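Long-range contacts in methylocystis parvus OBBP MbnE (Methylocystis parvus OBBP, PDB 5ICQ), which probably binds the copper-chelating peptide methanobactin in the periplasm as the solute-binding partner of a transport system: residues 65-70 against 264-269; 225-230 against 256-261; 307-312 against 578-583. All blocks are in the same frame, centred on the assembly; numbering follows the deposited sequence.

Contact 1: residues 65-70 against 264-269; sequences RLRVGL and DLQYFR. With SO4 (sulfate ion), chain B.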
loop_
_atom_site.group_PDB
_atom_site.type_symbol
_atom_site.label_atom_id
_atom_site.label_comp_id
_atom_site.label_asym_id
_atom_site.label_seq_id
_atom_site.Cartn_x
_atom_site.Cartn_y
_atom_site.Cartn_z
ATOM N N ARG A 65 22.400 17.917 -7.797
ATOM C CA ARG A 65 20.975 17.986 -8.085
ATOM C C ARG A 65 20.483 16.627 -8.559
ATOM O O ARG A 65 21.037 16.062 -9.508
ATOM C CB ARG A 65 20.681 19.044 -9.151
ATOM C CG ARG A 65 19.236 19.019 -9.672
ATOM C CD ARG A 65 18.950 20.145 -10.686
ATOM N NE ARG A 65 19.038 21.474 -10.082
ATOM C CZ ARG A 65 18.505 22.573 -10.610
ATOM N NH1 ARG A 65 17.834 22.499 -11.752
ATOM N NH2 ARG A 65 18.634 23.748 -9.994
ATOM N N LEU A 66 19.446 16.106 -7.910
ATOM C CA LEU A 66 18.769 14.906 -8.401
ATOM C C LEU A 66 17.627 15.319 -9.317
ATOM O O LEU A 66 16.814 16.170 -8.950
ATOM C CB LEU A 66 18.222 14.064 -7.249
ATOM C CG LEU A 66 17.360 12.842 -7.606
ATOM C CD1 LEU A 66 18.199 11.750 -8.300
ATOM C CD2 LEU A 66 16.681 12.295 -6.348
ATOM N N ARG A 67 17.559 14.716 -10.504
ATOM C CA ARG A 67 16.462 14.962 -11.430
ATOM C C ARG A 67 15.534 13.759 -11.386
ATOM O O ARG A 67 15.911 12.656 -11.810
ATOM C CB ARG A 67 16.958 15.224 -12.851
ATOM C CG ARG A 67 17.660 16.572 -13.038
ATOM C CD ARG A 67 19.148 16.447 -12.776
ATOM N NE ARG A 67 19.695 15.285 -13.464
ATOM C CZ ARG A 67 20.028 15.256 -14.749
ATOM N NH1 ARG A 67 19.890 16.341 -15.501
ATOM N NH2 ARG A 67 20.506 14.135 -15.278
ATOM N N VAL A 68 14.326 13.993 -10.877
ATOM C CA VAL A 68 13.278 12.998 -10.695
ATOM C C VAL A 68 12.191 13.250 -11.730
ATOM O O VAL A 68 11.841 14.406 -12.004
ATOM C CB VAL A 68 12.705 13.095 -9.263
ATOM C CG1 VAL A 68 11.403 12.331 -9.136
ATOM C CG2 VAL A 68 13.726 12.598 -8.252
ATOM N N GLY A 69 11.674 12.177 -12.319
ATOM C CA GLY A 69 10.603 12.295 -13.294
ATOM C C GLY A 69 9.371 11.507 -12.893
ATOM O O GLY A 69 9.463 10.339 -12.497
ATOM N N LEU A 70 8.208 12.132 -13.007
ATOM C CA LEU A 70 6.952 11.541 -12.585
ATOM C C LEU A 70 5.923 11.667 -13.696
ATOM O O LEU A 70 5.926 12.652 -14.441
ATOM C CB LEU A 70 6.419 12.234 -11.321
ATOM C CG LEU A 70 7.238 12.014 -10.052
ATOM C CD1 LEU A 70 6.779 12.949 -8.936
ATOM C CD2 LEU A 70 7.139 10.546 -9.623
ATOM N N ASP A 264 14.915 18.140 -8.247
ATOM C CA ASP A 264 14.042 18.715 -9.269
ATOM C C ASP A 264 13.054 17.647 -9.714
ATOM O O ASP A 264 13.437 16.674 -10.377
ATOM C CB ASP A 264 14.858 19.242 -10.446
ATOM C CG ASP A 264 13.995 19.965 -11.481
ATOM O OD1 ASP A 264 12.892 20.437 -11.123
ATOM O OD2 ASP A 264 14.422 20.063 -12.649
ATOM N N LEU A 265 11.789 17.817 -9.331
ATOM C CA LEU A 265 10.731 16.869 -9.666
ATOM C C LEU A 265 10.020 17.377 -10.914
ATOM O O LEU A 265 9.301 18.378 -10.856
ATOM C CB LEU A 265 9.740 16.704 -8.514
ATOM C CG LEU A 265 10.316 16.113 -7.218
ATOM C CD1 LEU A 265 10.727 17.217 -6.253
ATOM C CD2 LEU A 265 9.336 15.159 -6.553
ATOM N N GLN A 266 10.207 16.683 -12.033
ATOM C CA GLN A 266 9.623 17.079 -13.311
ATOM C C GLN A 266 8.490 16.134 -13.682
ATOM O O GLN A 266 8.619 14.914 -13.540
ATOM C CB GLN A 266 10.663 17.067 -14.428
ATOM C CG GLN A 266 11.910 17.874 -14.163
ATOM C CD GLN A 266 12.912 17.720 -15.292
ATOM O OE1 GLN A 266 12.544 17.351 -16.404
ATOM N NE2 GLN A 266 14.179 18.003 -15.014
ATOM N N TYR A 267 7.395 16.702 -14.183
ATOM C CA TYR A 267 6.202 15.945 -14.525
ATOM C C TYR A 267 6.081 15.808 -16.038
ATOM O O TYR A 267 6.378 16.748 -16.783
ATOM C CB TYR A 267 4.949 16.604 -13.932
ATOM C CG TYR A 267 4.782 16.272 -12.463
ATOM C CD1 TYR A 267 5.572 16.888 -11.494
ATOM C CD2 TYR A 267 3.863 15.322 -12.050
ATOM C CE1 TYR A 267 5.436 16.574 -10.158
ATOM C CE2 TYR A 267 3.720 14.999 -10.708
ATOM C CZ TYR A 267 4.510 15.638 -9.769
ATOM O OH TYR A 267 4.370 15.323 -8.440
ATOM N N PHE A 268 5.650 14.627 -16.480
ATOM C CA PHE A 268 5.637 14.268 -17.892
ATOM C C PHE A 268 4.264 13.746 -18.289
ATOM O O PHE A 268 3.644 12.977 -17.548
ATOM C CB PHE A 268 6.711 13.204 -18.217
ATOM C CG PHE A 268 8.123 13.732 -18.177
ATOM C CD1 PHE A 268 8.817 13.806 -16.980
ATOM C CD2 PHE A 268 8.753 14.161 -19.340
ATOM C CE1 PHE A 268 10.116 14.299 -16.946
ATOM C CE2 PHE A 268 10.050 14.656 -19.313
ATOM C CZ PHE A 268 10.731 14.729 -18.111
ATOM N N ARG A 269 3.825 14.158 -19.483
ATOM C CA ARG A 269 2.589 13.754 -20.155
ATOM C C ARG A 269 2.219 12.296 -19.924
ATOM O O ARG A 269 1.182 11.996 -19.324
ATOM C CB ARG A 269 2.706 13.984 -21.672
ATOM C CG ARG A 269 2.706 15.438 -22.148
ATOM C CD ARG A 269 3.961 16.196 -21.729
ATOM N NE ARG A 269 5.185 15.600 -22.261
ATOM C CZ ARG A 269 6.410 15.965 -21.894
ATOM N NH1 ARG A 269 6.577 16.919 -20.988
ATOM N NH2 ARG A 269 7.470 15.378 -22.434
HETATM S S SO4 B . 16.817 26.104 -12.510
HETATM O O1 SO4 B . 16.335 27.169 -11.640
HETATM O O2 SO4 B . 15.845 25.816 -13.558
HETATM O O3 SO4 B . 18.077 26.498 -13.138
HETATM O O4 SO4 B . 17.029 24.915 -11.699
HETATM O O HOH W 1 16.987 20.362 -13.432
#

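Contact 2: residues 225-230 against 256-261; sequences GPYVVA and GFYNFD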
loop_
_atom_site.group_PDB
_atom_site.type_symbol
_atom_site.label_atom_id
_atom_site.label_comp_id
_atom_site.label_asym_id
_atom_site.label_seq_id
_atom_site.Cartn_x
_atom_site.Cartn_y
_atom_site.Cartn_z
ATOM N N GLY A 225 11.321 20.394 7.421
ATOM C CA GLY A 225 12.173 19.329 6.941
ATOM C C GLY A 225 13.456 19.823 6.294
ATOM O O GLY A 225 13.774 21.028 6.252
ATOM N N PRO A 226 14.234 18.861 5.790
ATOM C CA PRO A 226 15.562 19.184 5.241
ATOM C C PRO A 226 15.552 20.051 4.000
ATOM O O PRO A 226 16.597 20.629 3.680
ATOM C CB PRO A 226 16.149 17.803 4.925
ATOM C CG PRO A 226 14.939 16.912 4.758
ATOM C CD PRO A 226 13.994 17.408 5.820
ATOM N N TYR A 227 14.447 20.130 3.266
ATOM C CA TYR A 227 14.375 20.908 2.040
ATOM C C TYR A 227 13.278 21.953 2.131
ATOM O O TYR A 227 12.252 21.745 2.784
ATOM C CB TYR A 227 14.087 20.027 0.807
ATOM C CG TYR A 227 15.181 19.035 0.529
ATOM C CD1 TYR A 227 16.295 19.389 -0.233
ATOM C CD2 TYR A 227 15.122 17.749 1.056
ATOM C CE1 TYR A 227 17.321 18.463 -0.477
ATOM C CE2 TYR A 227 16.138 16.828 0.823
ATOM C CZ TYR A 227 17.226 17.191 0.054
ATOM O OH TYR A 227 18.234 16.274 -0.154
ATOM N N VAL A 228 13.495 23.066 1.442
ATOM C CA VAL A 228 12.452 24.063 1.238
ATOM C C VAL A 228 12.047 24.054 -0.229
ATOM O O VAL A 228 12.792 23.604 -1.112
ATOM C CB VAL A 228 12.902 25.474 1.663
ATOM C CG1 VAL A 228 13.416 25.455 3.090
ATOM C CG2 VAL A 228 13.967 26.008 0.705
ATOM N N VAL A 229 10.843 24.556 -0.487
ATOM C CA VAL A 229 10.341 24.669 -1.853
ATOM C C VAL A 229 10.933 25.936 -2.462
ATOM O O VAL A 229 10.626 27.049 -2.027
ATOM C CB VAL A 229 8.812 24.689 -1.896
ATOM C CG1 VAL A 229 8.339 24.904 -3.326
ATOM C CG2 VAL A 229 8.262 23.390 -1.352
ATOM N N ALA A 230 11.803 25.764 -3.455
ATOM C CA ALA A 230 12.553 26.856 -4.058
ATOM C C ALA A 230 11.915 27.397 -5.324
ATOM O O ALA A 230 12.043 28.592 -5.607
ATOM C CB ALA A 230 13.979 26.401 -4.375
ATOM N N GLY A 256 22.467 10.273 7.314
ATOM C CA GLY A 256 22.620 9.527 6.087
ATOM C C GLY A 256 21.552 9.791 5.052
ATOM O O GLY A 256 21.693 9.333 3.911
ATOM N N PHE A 257 20.488 10.502 5.410
ATOM C CA PHE A 257 19.418 10.823 4.476
ATOM C C PHE A 257 19.585 12.256 3.990
ATOM O O PHE A 257 20.258 13.069 4.624
ATOM C CB PHE A 257 18.046 10.657 5.141
ATOM C CG PHE A 257 17.708 9.236 5.498
ATOM C CD1 PHE A 257 17.475 8.291 4.502
ATOM C CD2 PHE A 257 17.618 8.839 6.828
ATOM C CE1 PHE A 257 17.149 6.983 4.831
ATOM C CE2 PHE A 257 17.287 7.527 7.164
ATOM C CZ PHE A 257 17.056 6.599 6.168
ATOM N N TYR A 258 18.956 12.555 2.851
ATOM C CA TYR A 258 18.857 13.910 2.305
ATOM C C TYR A 258 20.236 14.452 1.919
ATOM O O TYR A 258 20.751 15.422 2.475
ATOM C CB TYR A 258 18.163 14.853 3.292
ATOM C CG TYR A 258 16.996 14.222 3.983
ATOM C CD1 TYR A 258 15.881 13.796 3.264
ATOM C CD2 TYR A 258 16.996 14.069 5.360
ATOM C CE1 TYR A 258 14.798 13.233 3.915
ATOM C CE2 TYR A 258 15.932 13.506 6.012
ATOM C CZ TYR A 258 14.842 13.091 5.296
ATOM O OH TYR A 258 13.785 12.531 5.975
ATOM N N ASN A 259 20.803 13.809 0.916
ATOM C CA ASN A 259 22.177 14.081 0.523
ATOM C C ASN A 259 22.298 15.039 -0.645
ATOM O O ASN A 259 23.266 15.814 -0.699
ATOM C CB ASN A 259 22.860 12.755 0.208
ATOM C CG ASN A 259 22.767 11.816 1.383
ATOM O OD1 ASN A 259 23.167 12.184 2.490
ATOM N ND2 ASN A 259 22.152 10.650 1.185
ATOM N N PHE A 260 21.339 15.021 -1.565
ATOM C CA PHE A 260 21.362 15.959 -2.676
ATOM C C PHE A 260 21.123 17.372 -2.167
ATOM O O PHE A 260 20.338 17.591 -1.239
ATOM C CB PHE A 260 20.302 15.585 -3.711
ATOM C CG PHE A 260 20.476 14.205 -4.270
ATOM C CD1 PHE A 260 21.470 13.953 -5.197
ATOM C CD2 PHE A 260 19.652 13.158 -3.856
ATOM C CE1 PHE A 260 21.655 12.684 -5.717
ATOM C CE2 PHE A 260 19.828 11.881 -4.370
ATOM C CZ PHE A 260 20.837 11.646 -5.304
ATOM N N ASP A 261 21.813 18.339 -2.781
ATOM C CA ASP A 261 21.579 19.734 -2.423
ATOM C C ASP A 261 20.270 20.240 -3.011
ATOM O O ASP A 261 19.642 21.141 -2.442
ATOM C CB ASP A 261 22.747 20.611 -2.886
ATOM C CG ASP A 261 23.971 20.502 -1.968
ATOM O OD1 ASP A 261 23.850 19.947 -0.849
ATOM O OD2 ASP A 261 25.055 20.993 -2.354
#

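Contact 3: residues 307-312 against 578-583; sequences RMARES and IAHSTD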
loop_
_atom_site.group_PDB
_atom_site.type_symbol
_atom_site.label_atom_id
_atom_site.label_comp_id
_atom_site.label_asym_id
_atom_site.label_seq_id
_atom_site.Cartn_x
_atom_site.Cartn_y
_atom_site.Cartn_z
ATOM N N ARG A 307 26.865 4.267 -18.503
ATOM C CA ARG A 307 26.347 5.532 -17.984
ATOM C C ARG A 307 25.057 5.337 -17.191
ATOM O O ARG A 307 24.732 6.154 -16.321
ATOM C CB ARG A 307 26.104 6.507 -19.130
ATOM C CG ARG A 307 27.379 7.147 -19.710
ATOM C CD ARG A 307 27.033 8.022 -20.907
ATOM N NE ARG A 307 26.698 7.216 -22.083
ATOM C CZ ARG A 307 25.983 7.653 -23.117
ATOM N NH1 ARG A 307 25.512 8.892 -23.126
ATOM N NH2 ARG A 307 25.733 6.845 -24.143
ATOM N N MET A 308 24.294 4.296 -17.505
ATOM C CA MET A 308 23.074 3.964 -16.781
ATOM C C MET A 308 23.035 2.462 -16.555
ATOM O O MET A 308 23.714 1.698 -17.244
ATOM C CB MET A 308 21.827 4.432 -17.542
ATOM C CG MET A 308 21.818 5.916 -17.832
ATOM S SD MET A 308 20.419 6.382 -18.852
ATOM C CE MET A 308 21.015 7.909 -19.582
ATOM N N ALA A 309 22.227 2.038 -15.583
ATOM C CA ALA A 309 22.125 0.628 -15.235
ATOM C C ALA A 309 20.689 0.305 -14.856
ATOM O O ALA A 309 19.950 1.168 -14.385
ATOM C CB ALA A 309 23.071 0.277 -14.073
ATOM N N ARG A 310 20.290 -0.942 -15.049
ATOM C CA ARG A 310 18.991 -1.373 -14.560
ATOM C C ARG A 310 19.162 -2.557 -13.617
ATOM O O ARG A 310 20.152 -3.294 -13.690
ATOM C CB ARG A 310 18.051 -1.711 -15.701
ATOM C CG ARG A 310 18.460 -2.889 -16.541
ATOM C CD ARG A 310 17.263 -3.310 -17.348
ATOM N NE ARG A 310 17.556 -4.365 -18.299
ATOM C CZ ARG A 310 16.618 -5.085 -18.909
ATOM N NH1 ARG A 310 15.336 -4.863 -18.646
ATOM N NH2 ARG A 310 16.964 -6.019 -19.781
ATOM N N GLU A 311 18.209 -2.707 -12.700
ATOM C CA GLU A 311 18.301 -3.713 -11.651
ATOM C C GLU A 311 16.908 -4.189 -11.286
ATOM O O GLU A 311 15.932 -3.444 -11.420
ATOM C CB GLU A 311 18.937 -3.174 -10.359
ATOM C CG GLU A 311 20.126 -2.266 -10.491
ATOM C CD GLU A 311 20.665 -1.885 -9.124
ATOM O OE1 GLU A 311 21.149 -2.789 -8.412
ATOM O OE2 GLU A 311 20.572 -0.698 -8.749
ATOM N N SER A 312 16.833 -5.417 -10.768
ATOM C CA SER A 312 15.631 -5.921 -10.105
ATOM C C SER A 312 15.937 -6.076 -8.624
ATOM O O SER A 312 16.932 -6.707 -8.264
ATOM C CB SER A 312 15.181 -7.264 -10.682
ATOM O OG SER A 312 14.770 -7.135 -12.029
ATOM N N ILE A 578 13.951 -1.296 -11.669
ATOM C CA ILE A 578 14.396 0.092 -11.655
ATOM C C ILE A 578 15.533 0.291 -12.651
ATOM O O ILE A 578 16.188 -0.655 -13.093
ATOM C CB ILE A 578 14.837 0.559 -10.247
ATOM C CG1 ILE A 578 16.178 -0.067 -9.871
ATOM C CG2 ILE A 578 13.771 0.212 -9.193
ATOM C CD1 ILE A 578 16.795 0.526 -8.579
ATOM N N ALA A 579 15.758 1.553 -13.009
ATOM C CA ALA A 579 16.921 1.935 -13.795
ATOM C C ALA A 579 17.382 3.296 -13.311
ATOM O O ALA A 579 16.578 4.093 -12.821
ATOM C CB ALA A 579 16.627 1.979 -15.300
ATOM N N HIS A 580 18.682 3.560 -13.446
ATOM C CA HIS A 580 19.211 4.793 -12.886
ATOM C C HIS A 580 20.544 5.143 -13.532
ATOM O O HIS A 580 21.260 4.272 -14.036
ATOM C CB HIS A 580 19.388 4.673 -11.368
ATOM C CG HIS A 580 20.291 3.557 -10.964
ATOM N ND1 HIS A 580 21.661 3.697 -10.896
ATOM C CD2 HIS A 580 20.026 2.274 -10.614
ATOM C CE1 HIS A 580 22.202 2.551 -10.522
ATOM N NE2 HIS A 580 21.233 1.670 -10.347
ATOM N N SER A 581 20.863 6.434 -13.510
ATOM C CA SER A 581 22.209 6.878 -13.844
ATOM C C SER A 581 23.218 6.242 -12.894
ATOM O O SER A 581 22.945 6.041 -11.709
ATOM C CB SER A 581 22.297 8.407 -13.752
ATOM O OG SER A 581 23.648 8.833 -13.776
ATOM N N THR A 582 24.409 5.931 -13.414
ATOM C CA THR A 582 25.447 5.409 -12.530
ATOM C C THR A 582 26.152 6.507 -11.756
ATOM O O THR A 582 27.006 6.200 -10.914
ATOM C CB THR A 582 26.482 4.595 -13.320
ATOM O OG1 THR A 582 26.953 5.373 -14.426
ATOM C CG2 THR A 582 25.849 3.333 -13.829
ATOM N N ASP A 583 25.807 7.767 -12.011
ATOM C CA ASP A 583 26.339 8.880 -11.244
ATOM C C ASP A 583 25.668 9.039 -9.887
ATOM O O ASP A 583 26.145 9.833 -9.070
ATOM C CB ASP A 583 26.199 10.175 -12.042
ATOM C CG ASP A 583 27.020 10.156 -13.319
ATOM O OD1 ASP A 583 27.988 9.365 -13.386
ATOM O OD2 ASP A 583 26.698 10.924 -14.251
#

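Contact 1: residues 65-70 against 264-269
Leu70 lies alongside Tyr267, both side chains leaving the sheet on the same face. Leu70 CB sits over one face of the Tyr267 ring, 4.1 Å from its centroid and 19° off the normal, a CH-pi contact, while Leu70 CD1 reaches Tyr267 CZ at 3.6 Å. With CG anti to the carbonyl carbon (chi1 -68°), Leu70 also brings CD1 to Leu265 CD2; Val68 CG1 joins this apolar face. Tyr267 OH is hydrogen-bonded to the backbone N of Gln89, so tyrosine serves as both apolar wall and polar tether. Replacing this tyrosine by alanine is likely to strip the cover from Leu70 and leave the Gln89 amide without its acceptor.

The opposite face is largely polar. Arg65 and Asp264, their guanidinium and carboxylate planes 66° apart, are too distant for a salt bridge; a water joins Arg65 NH1 to Asp264 OD2. Gln266 NE2 donates a hydrogen bond to Asp264 OD2, 3.1 Å away, from above the carboxylate plane, while OD1 pairs with Arg237. Arg65 NH1 and NH2 approach sulfate O4 at doubtfully short distances; Arg237 also binds the ion. At Gly69 a CB would crowd Phe268 CE1. Five backbone hydrogen bonds define a parallel strand pair edging a four-stranded mixed sheet.

Contact 2: residues 225-230 against 256-261
Pro226 presses CG squarely onto the Tyr258 ring: the atom stands 3.4 Å from the ring centroid, only 9° off the normal, a close proline-aromatic CH-pi contact. A proline suits this place because its compact, rigid ring offers C-H groups to an aromatic face without a flexible chain to be ordered. On the opposite face of the Tyr258 ring lies CB of its own neighbour Phe257, so the phenol is held between two aliphatic groups.

Beside this pair, Tyr227 crosses Tyr258 obliquely and brings CE2 to 3.8 Å from Tyr258 CB. Its chi1 of -63° sets CG anti to the carbonyl carbon and carries the ring out from the strand, until Tyr227 OH donates a hydrogen bond to Phe260 O at 2.7 Å. That carbonyl oxygen lies in the plane of the Tyr227 ring, at its edge. Tyrosine suits the place because its ring packs on Tyr258 while its hydroxyl satisfies the loop carbonyl.

The contact thins toward the partly exposed Asp261. Asp261 O is 4.1 Å from Tyr227 CE1, whereas its CB points away from 225-230 and its OD1 forms a salt bridge with Arg242. Asn259 is buried but takes little part: ND2 donates to Gly256 O and Trp605 O, and OD1 is bonded to Lys62. The arrangement is that of an irregular loop, leading into strand 262-268, packed by aromatic side chains against the start of the sheet-edge strand 227-233.

Contact 3: residues 307-312 against 578-583
Ala309 and His580 form a hydrogen-bonded pair at the middle of an antiparallel strand pairing, part of a three-stranded sheet in which strand 576-581 is central and 308-313 lies at one edge. Backbone bonds come first: Ala309 and His580 exchange N-H and C=O in both directions, Glu311 and Ile578 do the same, and Thr582 N extends the pairing to Arg307 O at 2.9 Å.

Among the polar side chains, Glu311 and His580 leave the same face and cross with carboxylate and imidazole planes 67° apart. His580 CG takes the crowded position between its backbone N and carbonyl carbon (chi1 58°), which swings the ring toward the partner strand. NE2 donates to Glu311 OE2 and ND1 to Ser581 O; with both nitrogens placed as donors, the ring is probably an imidazolium, paired with the Glu311 carboxylate. Arg586 makes a salt bridge to the same OE2, probably favouring a charged carboxylate.

Apolar contacts are small: Ala309 CB meets Thr582 CG2 at 4.1 Å, and on the other face Arg310 CB lies 4.0 Å from Ala579 CB. A short alanine suits position 579, whose CA is 4.0 Å from Arg310 CA. At the strand's end Ser581 begins an ST turn, Ser581 OG accepting from Asp583 N at 3.0 Å.

How the contacts relate
Contacts 1 and 2 both reach one mixed sheet: strand 65-71 forms one edge and strand 227-233 the other, with 262-268 and 237-242 between them. Their centres are 15 Å apart, yet they touch where Leu66 CB packs on Phe260 CG at 3.7 Å, so the loop held by contact 2 also covers the beginning of contact 1. Contact 3 lies in a separate antiparallel sheet, its centre about 16 Å from that of contact 1 and about 22 Å from that of contact 2. Asp284 links the sheets, pairing with Arg67 and sharing a backbone bond with Ser581. The sulfate at Arg65 probably comes from the crystallisation liquor and gives no evidence of where methanobactin binds.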